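Local coordinates for protein glutamate receptor IIB (Drosophila melanogaster, PDB 4WXJ) that binds L-glutamate in its two-lobed ligand-binding domain and, as part of the full receptor, probably gates a kainate-type postsynaptic cation channel, at residues 66-71 and 93-98; 101-106 and 147-152; 228-231 and 236-239. All blocks are in the same frame, centred on the assembly; numbering follows the deposited sequence.

Contact 1 (66-71 and 93-98); sequences NKYGSY and GICDLT. With GLU (glutamic acid), chain C.
The side chains of Tyr68 and Asp96 cross at about a right angle beside the bound glutamate, in the clamshell ligand-binding domain of an ionotropic glutamate receptor. Two loops, 66-71 and 93-98, here wall one part of the agonist pocket. Tyr68 OH donates a hydrogen bond of 2.7 Å to Asp96 OD2, meeting it on the syn side and 20° out of the carboxylate plane, while the carboxyl carbon of Asp96 lies at the ring edge and in the ring plane. Over one face of the phenol comes the ligand's CB, 3.5 Å above the plane and displaced toward the rim. Cys95 SG approaches the same ring obliquely, 3.9 Å from Tyr68 CD2, as a sulfur-aromatic contact. The CD1 methyl of Leu97 rests against the main-chain oxygen, 4.1 Å from Tyr68 O.

The ligand's ammonium nitrogen is gripped by two oxygens of 93-98: Asp96 O accepts from GLU N at 2.6 Å, and Thr98 OG1 accepts from GLU N at 2.7 Å. In return Thr98 N gives an almost straight bond to GLU O, 2.9 Å with an angle of 167° at the hydrogen.

Asp96 is the centre of an inverse gamma turn, closed by a weak bond from Leu97 N to Cys95 O. Its CG sits between the backbone N and the carbonyl carbon (chi1 49°), which lets the carboxylate reach the phenol while the main-chain oxygen faces the ammonium group. Farther out, Arg16 makes a cation-pi contact with Tyr68, Glu200 OE2 pairs with Thr98 OG1, and Asn203 ND2 is a second partner of Asp96 OD2.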
# COMPACT_ATOMS: atom_id res chain seq x y z
N ASN A 66 -12.95 -2.92 -1.99
CA ASN A 66 -11.54 -3.13 -2.31
C ASN A 66 -10.66 -1.90 -2.07
O ASN A 66 -9.67 -1.69 -2.77
CB ASN A 66 -11.39 -3.58 -3.77
CG ASN A 66 -10.09 -4.34 -4.02
OD1 ASN A 66 -9.86 -5.39 -3.42
ND2 ASN A 66 -9.26 -3.82 -4.91
N LYS A 67 -11.02 -1.10 -1.07
CA LYS A 67 -10.25 0.10 -0.73
C LYS A 67 -9.33 -0.14 0.47
O LYS A 67 -9.59 -1.01 1.30
CB LYS A 67 -11.19 1.27 -0.43
CG LYS A 67 -11.97 1.75 -1.64
CD LYS A 67 -12.76 3.01 -1.32
CE LYS A 67 -13.51 3.53 -2.53
NZ LYS A 67 -14.16 4.84 -2.26
N TYR A 68 -8.25 0.64 0.54
CA TYR A 68 -7.35 0.59 1.68
C TYR A 68 -8.07 1.08 2.93
O TYR A 68 -8.19 0.36 3.92
CB TYR A 68 -6.10 1.44 1.43
CG TYR A 68 -5.15 0.90 0.39
CD1 TYR A 68 -5.32 1.20 -0.96
CD2 TYR A 68 -4.06 0.12 0.75
CE1 TYR A 68 -4.44 0.72 -1.91
CE2 TYR A 68 -3.17 -0.36 -0.20
CZ TYR A 68 -3.37 -0.06 -1.53
OH TYR A 68 -2.50 -0.53 -2.47
N GLY A 69 -8.52 2.33 2.87
CA GLY A 69 -9.20 2.96 3.99
C GLY A 69 -8.82 4.43 4.12
O GLY A 69 -7.67 4.76 4.40
N SER A 70 -9.80 5.30 3.92
CA SER A 70 -9.60 6.74 4.05
C SER A 70 -10.83 7.38 4.68
O SER A 70 -11.93 6.82 4.64
CB SER A 70 -9.32 7.38 2.69
OG SER A 70 -10.47 7.37 1.88
N TYR A 71 -10.64 8.56 5.26
CA TYR A 71 -11.72 9.30 5.90
C TYR A 71 -12.36 10.28 4.92
O TYR A 71 -11.67 11.11 4.33
CB TYR A 71 -11.20 10.04 7.13
CG TYR A 71 -12.21 10.93 7.79
CD1 TYR A 71 -13.22 10.40 8.59
CD2 TYR A 71 -12.16 12.31 7.64
CE1 TYR A 71 -14.15 11.22 9.21
CE2 TYR A 71 -13.08 13.14 8.25
CZ TYR A 71 -14.07 12.59 9.04
OH TYR A 71 -14.99 13.41 9.65
N GLY A 93 -6.57 -6.63 9.81
CA GLY A 93 -6.53 -6.01 8.50
C GLY A 93 -5.11 -5.98 7.97
O GLY A 93 -4.20 -5.55 8.67
N ILE A 94 -4.91 -6.44 6.74
CA ILE A 94 -3.56 -6.55 6.18
C ILE A 94 -3.50 -6.42 4.66
O ILE A 94 -4.38 -6.87 3.94
CB ILE A 94 -2.91 -7.90 6.58
CG1 ILE A 94 -1.47 -7.96 6.07
CG2 ILE A 94 -3.74 -9.07 6.05
CD1 ILE A 94 -0.67 -9.14 6.62
N CYS A 95 -2.42 -5.78 4.22
CA CYS A 95 -2.00 -5.67 2.82
C CYS A 95 -0.80 -4.73 2.85
O CYS A 95 -0.11 -4.65 3.86
CB CYS A 95 -3.11 -5.14 1.91
SG CYS A 95 -3.69 -3.48 2.32
N ASP A 96 -0.55 -4.02 1.75
CA ASP A 96 0.36 -2.88 1.82
C ASP A 96 -0.35 -1.74 2.53
O ASP A 96 -0.67 -0.71 1.94
CB ASP A 96 0.83 -2.44 0.43
CG ASP A 96 -0.32 -2.28 -0.56
OD1 ASP A 96 -1.30 -3.04 -0.46
OD2 ASP A 96 -0.22 -1.38 -1.42
N LEU A 97 -0.60 -1.94 3.82
CA LEU A 97 -1.39 -1.01 4.62
C LEU A 97 -0.46 -0.09 5.39
O LEU A 97 0.14 -0.48 6.39
CB LEU A 97 -2.31 -1.77 5.57
CG LEU A 97 -3.40 -0.97 6.29
CD1 LEU A 97 -4.39 -0.36 5.30
CD2 LEU A 97 -4.13 -1.87 7.29
N THR A 98 -0.33 1.14 4.90
CA THR A 98 0.60 2.10 5.46
C THR A 98 0.05 2.74 6.72
O THR A 98 -1.12 3.12 6.78
CB THR A 98 0.94 3.20 4.45
OG1 THR A 98 1.42 2.60 3.24
CG2 THR A 98 2.00 4.15 5.00
N GLU C . -0.02 1.69 1.13
CA GLU C . -0.84 2.89 0.82
C GLU C . -1.97 3.03 1.84
O GLU C . -2.01 2.31 2.83
CB GLU C . -1.41 2.80 -0.59
CG GLU C . -0.38 3.01 -1.69
CD GLU C . -0.07 4.48 -1.96
OE1 GLU C . 0.89 4.75 -2.72
OE2 GLU C . -0.77 5.36 -1.43
OXT GLU C . -2.86 3.87 1.70

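Contact 2 (101-106 and 147-152); sequences QARRSV and GGATSV. With GLU (glutamic acid), chain C.
GLU OXT is gripped from both segments: Arg103 NH2 donates to GLU OXT at 2.7 Å, and the backbone N of Ala149 donates to GLU OXT at 2.9 Å, the latter bent to 134° at the hydrogen. The second oxygen of the same alpha-carboxylate takes a shorter and nearly linear bond, Arg103 NH1 to GLU O, 2.6 Å at 171°. The guanidinium thus makes a bidentate, edge-on pair of bonds, with the carboxylate carbon at its edge and in its plane. Arg103 CG stands anti to the carbonyl carbon (chi1 -71°) and the chain runs extended from there to NE, carrying the guanidinium to the ligand.

Direct touch between the segments is slight: Ala149 CB comes obliquely to the guanidinium, 4.4 Å from Arg103 NH1. This is the closed cleft of the periplasmic-binding-protein fold, in which the agonist is clasped between an arginine of one lobe and the start of a helix in the other. Gly148 occupies the N-cap position of helix 149-155; a CB there would clash with GLU OE2. Past it, Thr150 N donates to GLU OE2 at 3.1 Å and Thr150 OG1 to GLU OE1 at 2.7 Å, and the helix N-terminus probably steadies the ligand's negative charge.

Thr98 O and Gly69 O hold Arg103 NH1 and NH2 respectively. A leucine in place of Arg103 would probably leave the alpha-carboxylate without its countercharge and both carbonyls without these donors. Behind the arginine, Ser105 OG reaches back along the weakly bonded helix 101-104 and donates to Gln101 O at 2.8 Å.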
# COMPACT_ATOMS: atom_id res chain seq x y z
N GLN A 101 -1.41 8.83 10.49
CA GLN A 101 -1.91 9.45 11.71
C GLN A 101 -3.42 9.31 11.82
O GLN A 101 -3.95 9.01 12.89
CB GLN A 101 -1.50 10.93 11.74
CG GLN A 101 -2.08 11.71 12.91
CD GLN A 101 -3.29 12.51 12.50
OE1 GLN A 101 -3.18 13.53 11.81
NE2 GLN A 101 -4.47 12.07 12.93
N ALA A 102 -4.12 9.53 10.71
CA ALA A 102 -5.58 9.45 10.70
C ALA A 102 -6.05 8.02 10.99
O ALA A 102 -7.01 7.82 11.73
CB ALA A 102 -6.11 9.92 9.36
N ARG A 103 -5.37 7.04 10.40
CA ARG A 103 -5.74 5.64 10.60
C ARG A 103 -5.47 5.20 12.03
O ARG A 103 -6.28 4.51 12.64
CB ARG A 103 -4.99 4.75 9.61
CG ARG A 103 -5.45 4.90 8.18
CD ARG A 103 -4.54 4.16 7.23
NE ARG A 103 -5.02 4.22 5.85
CZ ARG A 103 -4.33 3.79 4.80
NH1 ARG A 103 -3.12 3.27 4.96
NH2 ARG A 103 -4.86 3.87 3.58
N ARG A 104 -4.32 5.59 12.56
CA ARG A 104 -3.93 5.21 13.91
C ARG A 104 -4.87 5.80 14.95
O ARG A 104 -4.93 5.33 16.09
CB ARG A 104 -2.48 5.65 14.18
CG ARG A 104 -1.93 5.21 15.53
CD ARG A 104 -1.94 3.70 15.70
NE ARG A 104 -1.37 3.29 16.98
CZ ARG A 104 -2.04 3.26 18.12
NH1 ARG A 104 -3.32 3.61 18.17
NH2 ARG A 104 -1.42 2.88 19.23
N SER A 105 -5.62 6.83 14.56
CA SER A 105 -6.56 7.48 15.46
C SER A 105 -7.82 6.63 15.69
O SER A 105 -8.49 6.77 16.71
CB SER A 105 -6.97 8.85 14.92
OG SER A 105 -5.85 9.71 14.83
N VAL A 106 -8.13 5.76 14.73
CA VAL A 106 -9.37 4.99 14.76
C VAL A 106 -9.15 3.49 14.93
O VAL A 106 -10.04 2.77 15.39
CB VAL A 106 -10.21 5.23 13.49
CG1 VAL A 106 -10.73 6.66 13.47
CG2 VAL A 106 -9.39 4.94 12.24
N GLY A 147 -6.93 9.20 -1.79
CA GLY A 147 -7.12 8.90 -0.39
C GLY A 147 -6.12 7.91 0.17
O GLY A 147 -6.28 7.42 1.29
N GLY A 148 -5.07 7.61 -0.60
CA GLY A 148 -4.04 6.68 -0.16
C GLY A 148 -3.04 7.35 0.76
O GLY A 148 -3.12 8.55 1.01
N ALA A 149 -2.08 6.58 1.26
CA ALA A 149 -1.09 7.10 2.20
C ALA A 149 -0.09 8.03 1.53
O ALA A 149 0.48 8.91 2.18
CB ALA A 149 -0.37 5.96 2.89
N THR A 150 0.16 7.84 0.24
CA THR A 150 1.09 8.70 -0.47
C THR A 150 0.49 10.09 -0.64
O THR A 150 1.21 11.09 -0.63
CB THR A 150 1.48 8.12 -1.84
OG1 THR A 150 2.12 6.85 -1.66
CG2 THR A 150 2.42 9.05 -2.59
N SER A 151 -0.83 10.15 -0.79
CA SER A 151 -1.53 11.44 -0.78
C SER A 151 -1.32 12.15 0.55
O SER A 151 -1.17 13.37 0.59
CB SER A 151 -3.03 11.25 -1.03
OG SER A 151 -3.30 11.03 -2.40
N VAL A 152 -1.32 11.37 1.63
CA VAL A 152 -1.12 11.93 2.97
C VAL A 152 0.25 12.57 3.09
O VAL A 152 0.40 13.60 3.76
CB VAL A 152 -1.28 10.84 4.06
CG1 VAL A 152 -0.94 11.41 5.44
CG2 VAL A 152 -2.69 10.28 4.05
N GLU C . -0.02 1.69 1.13
CA GLU C . -0.84 2.89 0.82
C GLU C . -1.97 3.03 1.84
O GLU C . -2.01 2.31 2.83
CB GLU C . -1.41 2.80 -0.59
CG GLU C . -0.38 3.01 -1.69
CD GLU C . -0.07 4.48 -1.96
OE1 GLU C . 0.89 4.75 -2.72
OE2 GLU C . -0.77 5.36 -1.43
OXT GLU C . -2.86 3.87 1.70

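Contact 3 (228-231 and 236-239); sequences IAVP and FRSN
Val230, Phe236 and Arg237 carry most of this small apolar contact, in which the end of strand 214-230 meets the start of helix 237-250. Val230 is the buried centre. Its side chain sets out toward 236-239, and its two methyl branches take different partners. CG1, anti to the carbonyl carbon (chi1 -60°), lies 3.7 Å from Phe236 CE1; CG2 lies 4.2 Å from Arg237 CB.

The side chains of the valine and the phenylalanine slide past each other in opposite directions; the methyl meets the ring obliquely at CE1. Phe236 holds its CG between its own backbone N and carbonyl carbon (chi1 55°), a turn that brings the ring back beside Val230 and Pro231. There its CZ also meets Pro231 CD at 4.2 Å, again obliquely, so the ring spans Val230 and Pro231. The ring of Tyr11 meets that of Phe236 with the planes about 30° apart.

Arg237 contributes through its aliphatic root, its side chain crossing that of Val230 at about a right angle. Its NE makes a long, weak ion pair with Asp108 OD2. No hydrogen bond joins the segments; the strand is held instead by its sheet neighbour, with Val230 in backbone hydrogen bonding to Asp108. Phe236 takes the N-cap position of the helix, directly before its first turn. The whole is a short connection between strand 214-230 and helix 237-250, away from the agonist cleft, in the lobe that carries Asp96 and Arg103, the D1 lobe of the ionotropic glutamate receptor clamshell.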
# COMPACT_ATOMS: atom_id res chain seq x y z
N ILE A 228 0.10 -4.45 10.41
CA ILE A 228 -1.17 -5.15 10.49
C ILE A 228 -2.12 -4.32 11.35
O ILE A 228 -1.79 -3.97 12.49
CB ILE A 228 -1.03 -6.56 11.08
CG1 ILE A 228 -0.23 -7.44 10.11
CG2 ILE A 228 -2.40 -7.17 11.36
CD1 ILE A 228 0.01 -8.86 10.61
N ALA A 229 -3.29 -4.01 10.81
CA ALA A 229 -4.28 -3.21 11.52
C ALA A 229 -5.18 -4.11 12.37
O ALA A 229 -5.62 -5.16 11.91
CB ALA A 229 -5.11 -2.40 10.54
N VAL A 230 -5.43 -3.68 13.60
CA VAL A 230 -6.35 -4.37 14.49
C VAL A 230 -7.21 -3.34 15.23
O VAL A 230 -6.83 -2.17 15.32
CB VAL A 230 -5.61 -5.26 15.51
CG1 VAL A 230 -4.78 -6.32 14.80
CG2 VAL A 230 -4.73 -4.41 16.43
N PRO A 231 -8.36 -3.76 15.76
CA PRO A 231 -9.21 -2.83 16.51
C PRO A 231 -8.46 -2.24 17.71
O PRO A 231 -7.60 -2.90 18.27
CB PRO A 231 -10.38 -3.70 16.97
CG PRO A 231 -10.40 -4.85 16.03
CD PRO A 231 -8.97 -5.10 15.68
N PHE A 236 -4.93 -9.16 21.24
CA PHE A 236 -4.05 -10.01 20.44
C PHE A 236 -3.09 -9.18 19.60
O PHE A 236 -2.46 -9.69 18.67
CB PHE A 236 -4.88 -10.94 19.54
CG PHE A 236 -5.86 -10.21 18.66
CD1 PHE A 236 -5.48 -9.78 17.40
CD2 PHE A 236 -7.15 -9.97 19.09
CE1 PHE A 236 -6.38 -9.12 16.58
CE2 PHE A 236 -8.05 -9.31 18.28
CZ PHE A 236 -7.66 -8.88 17.03
N ARG A 237 -2.97 -7.90 19.92
CA ARG A 237 -2.06 -7.00 19.22
C ARG A 237 -0.61 -7.38 19.52
O ARG A 237 0.19 -7.57 18.60
CB ARG A 237 -2.31 -5.55 19.62
CG ARG A 237 -1.35 -4.54 19.00
CD ARG A 237 -1.68 -3.13 19.45
NE ARG A 237 -1.66 -3.01 20.91
CZ ARG A 237 -0.59 -2.68 21.63
NH1 ARG A 237 0.57 -2.43 21.05
NH2 ARG A 237 -0.69 -2.60 22.95
N SER A 238 -0.28 -7.48 20.80
CA SER A 238 1.07 -7.82 21.23
C SER A 238 1.46 -9.21 20.74
O SER A 238 2.61 -9.43 20.34
CB SER A 238 1.18 -7.77 22.76
OG SER A 238 0.94 -6.45 23.24
N ASN A 239 0.51 -10.13 20.77
CA ASN A 239 0.75 -11.48 20.30
C ASN A 239 1.15 -11.48 18.82
O ASN A 239 2.05 -12.21 18.42
CB ASN A 239 -0.50 -12.34 20.52
CG ASN A 239 -0.36 -13.74 19.96
OD1 ASN A 239 -1.29 -14.28 19.36
ND2 ASN A 239 0.82 -14.34 20.14

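How the contacts relate
Contacts 1 and 2 are buried and share one ligand, whereas contact 3 is a partly buried apolar strand-to-helix contact farther out, its centre about 15 Å from that of contact 1 and 18 Å from that of contact 2. The first two differ in chemistry: contact 1 mixes aromatic packing with a single direct hydrogen bond between its loops, while contact 2 joins its segments mainly through the agonist. They also touch directly, Thr98 CB packing 3.4 Å from Ala149 CB. Strand 214-230 ties contact 3 to the loop of contact 1, with a probable hydrogen bond from Gly93 N to Ala229 O and Leu97 CD2 packed on Ala229 CB. Contacts 2 and 3 do not touch.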